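Local coordinates for protein MarR family transcriptional regulator (Staphylococcus epidermidis, PDB 5HLI) that probably binds DNA as a dimeric MarR-type transcriptional regulator that senses oxidation through disulfide formation, at residues 45-49 / 61-65. The protein carries 1 engineered substitution. Numbering follows the deposited sequence.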
ATOM      1  N   LEU A  45     -14.055  -0.674  -7.143  1.00 20.11           N
ATOM      2  CA  LEU A  45     -13.673  -1.508  -8.279  1.00 22.14           C
ATOM      3  C   LEU A  45     -14.865  -1.782  -9.186  1.00 19.53           C
ATOM      4  O   LEU A  45     -14.733  -1.769 -10.415  1.00 19.21           O
ATOM      5  CB  LEU A  45     -13.063  -2.823  -7.790  1.00 21.55           C
ATOM      6  CG  LEU A  45     -11.698  -2.767  -7.101  1.00 23.14           C
ATOM      7  CD1 LEU A  45     -11.245  -4.169  -6.733  1.00 23.98           C
ATOM      8  CD2 LEU A  45     -10.673  -2.091  -7.993  1.00 22.17           C
ATOM      9  N   VAL A  46     -16.036  -2.037  -8.597  1.00 15.64           N
ATOM     10  CA  VAL A  46     -17.240  -2.278  -9.392  1.00 19.00           C
ATOM     11  C   VAL A  46     -17.628  -1.025 -10.166  1.00 21.63           C
ATOM     12  O   VAL A  46     -17.980  -1.090 -11.350  1.00 20.54           O
ATOM     13  CB  VAL A  46     -18.391  -2.762  -8.489  1.00 23.14           C
ATOM     14  CG1 VAL A  46     -19.707  -2.809  -9.270  1.00 18.50           C
ATOM     15  CG2 VAL A  46     -18.069  -4.131  -7.896  1.00 21.47           C
ATOM     16  N   LEU A  47     -17.574   0.135  -9.510  1.00 20.13           N
ATOM     17  CA  LEU A  47     -17.897   1.384 -10.192  1.00 21.00           C
ATOM     18  C   LEU A  47     -16.920   1.655 -11.330  1.00 23.87           C
ATOM     19  O   LEU A  47     -17.314   2.159 -12.389  1.00 23.39           O
ATOM     20  CB  LEU A  47     -17.896   2.537  -9.190  1.00 17.99           C
ATOM     21  CG  LEU A  47     -18.984   2.489  -8.112  1.00 21.10           C
ATOM     22  CD1 LEU A  47     -18.739   3.553  -7.053  1.00 21.75           C
ATOM     23  CD2 LEU A  47     -20.366   2.658  -8.733  1.00 16.67           C
ATOM     24  N   LEU A  48     -15.645   1.309 -11.136  1.00 20.65           N
ATOM     25  CA  LEU A  48     -14.638   1.584 -12.156  1.00 19.91           C
ATOM     26  C   LEU A  48     -14.902   0.796 -13.435  1.00 21.17           C
ATOM     27  O   LEU A  48     -14.734   1.326 -14.540  1.00 23.30           O
ATOM     28  CB  LEU A  48     -13.240   1.284 -11.609  1.00 20.90           C
ATOM     29  CG  LEU A  48     -12.686   2.342 -10.652  1.00 22.17           C
ATOM     30  CD1 LEU A  48     -11.398   1.869  -9.993  1.00 24.25           C
ATOM     31  CD2 LEU A  48     -12.463   3.659 -11.390  1.00 23.85           C
ATOM     32  N   THR A  49     -15.320  -0.467 -13.317  1.00 18.80           N
ATOM     33  CA  THR A  49     -15.615  -1.223 -14.532  1.00 21.70           C
ATOM     34  C   THR A  49     -16.929  -0.765 -15.156  1.00 26.47           C
ATOM     35  O   THR A  49     -17.060  -0.740 -16.386  1.00 25.62           O
ATOM     36  CB  THR A  49     -15.625  -2.733 -14.256  1.00 20.72           C
ATOM     37  OG1 THR A  49     -15.791  -3.439 -15.492  1.00 20.09           O
ATOM     38  CG2 THR A  49     -16.750  -3.137 -13.312  1.00 20.07           C
ATOM     39  N   ILE A  61     -19.136  -8.444 -14.647  1.00 22.62           N
ATOM     40  CA  ILE A  61     -18.377  -7.738 -13.618  1.00 18.91           C
ATOM     41  C   ILE A  61     -17.409  -8.692 -12.931  1.00 20.15           C
ATOM     42  O   ILE A  61     -16.264  -8.333 -12.633  1.00 19.23           O
ATOM     43  CB  ILE A  61     -19.331  -7.072 -12.610  1.00 20.18           C
ATOM     44  CG1 ILE A  61     -20.252  -6.084 -13.333  1.00 23.44           C
ATOM     45  CG2 ILE A  61     -18.545  -6.376 -11.502  1.00 20.14           C
ATOM     46  CD1 ILE A  61     -21.286  -5.430 -12.437  1.00 23.65           C
ATOM     47  N   GLY A  62     -17.856  -9.923 -12.677  1.00 21.29           N
ATOM     48  CA  GLY A  62     -16.983 -10.907 -12.059  1.00 26.35           C
ATOM     49  C   GLY A  62     -15.768 -11.228 -12.904  1.00 24.15           C
ATOM     50  O   GLY A  62     -14.663 -11.383 -12.383  1.00 24.69           O
ATOM     51  N   ARG A  63     -15.951 -11.334 -14.222  1.00 21.56           N
ATOM     52  CA  ARG A  63     -14.810 -11.570 -15.104  1.00 25.35           C
ATOM     53  C   ARG A  63     -13.850 -10.386 -15.091  1.00 25.72           C
ATOM     54  O   ARG A  63     -12.629 -10.571 -15.043  1.00 24.35           O
ATOM     55  CB  ARG A  63     -15.295 -11.860 -16.525  1.00 26.88           C
ATOM     56  CG  ARG A  63     -16.000 -13.201 -16.671  1.00 32.53           C
ATOM     57  CD  ARG A  63     -16.286 -13.540 -18.127  1.00 34.52           C
ATOM     58  NE  ARG A  63     -17.349 -12.718 -18.697  1.00 34.99           N
ATOM     59  CZ  ARG A  63     -18.644 -13.003 -18.599  1.00 40.93           C
ATOM     60  NH1 ARG A  63     -19.039 -14.088 -17.947  1.00 43.32           N
ATOM     61  NH2 ARG A  63     -19.547 -12.203 -19.151  1.00 32.74           N
ATOM     62  N   HIS A  64     -14.385  -9.162 -15.117  1.00 23.33           N
ATOM     63  CA  HIS A  64     -13.535  -7.973 -15.115  1.00 23.44           C
ATOM     64  C   HIS A  64     -12.700  -7.875 -13.846  1.00 23.10           C
ATOM     65  O   HIS A  64     -11.524  -7.499 -13.899  1.00 23.29           O
ATOM     66  CB  HIS A  64     -14.387  -6.716 -15.263  1.00 24.40           C
ATOM     67  CG  HIS A  64     -14.910  -6.502 -16.644  1.00 24.50           C
ATOM     68  ND1 HIS A  64     -16.174  -6.013 -16.891  1.00 27.25           N
ATOM     69  CD2 HIS A  64     -14.339  -6.702 -17.853  1.00 28.33           C
ATOM     70  CE1 HIS A  64     -16.360  -5.926 -18.194  1.00 26.25           C
ATOM     71  NE2 HIS A  64     -15.261  -6.332 -18.798  1.00 29.87           N
ATOM     72  N   LEU A  65     -13.296  -8.184 -12.694  1.00 20.42           N
ATOM     73  CA  LEU A  65     -12.619  -8.036 -11.414  1.00 23.14           C
ATOM     74  C   LEU A  65     -12.030  -9.337 -10.888  1.00 22.14           C
ATOM     75  O   LEU A  65     -11.331  -9.313  -9.870  1.00 20.93           O
ATOM     76  CB  LEU A  65     -13.586  -7.467 -10.368  1.00 18.43           C
ATOM     77  CG  LEU A  65     -14.345  -6.196 -10.753  1.00 23.54           C
ATOM     78  CD1 LEU A  65     -15.148  -5.667  -9.570  1.00 22.32           C
ATOM     79  CD2 LEU A  65     -13.399  -5.137 -11.282  1.00 23.18           C
TER
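This is apolar helix-helix packing inside the winged helix-turn-helix domain of a MarR-family regulator. It joins helix 41-52 to helix 58-65, the helix that precedes the probable DNA-recognition helix 69-81. The two segments cross steeply, at 105°, with their axes 10.2 Å apart. L65 reaches between L45, V46 and T49: L65 CD1 lies 3.7 Å from V46 CG2 and 4.0 Å from L45 CB. L65 CD2 also meets the backbone, 3.7 Å from L45 O. One turn earlier, I61 packs against V46 and T49. V46 and I61 both also touch L72 of helix 69-81, so the contact belongs to the three-helix core of the domain. L45 also packs on F17 of the second subunit. Near the exposed H64, the polar groups of T49 and H64 converge on Q56: T49 OG1 is hydrogen-bonded to its side chain, H64 ND1 only weakly. The methyl of the same threonine, T49 CG2, sits 4.1 Å from I61 CG2.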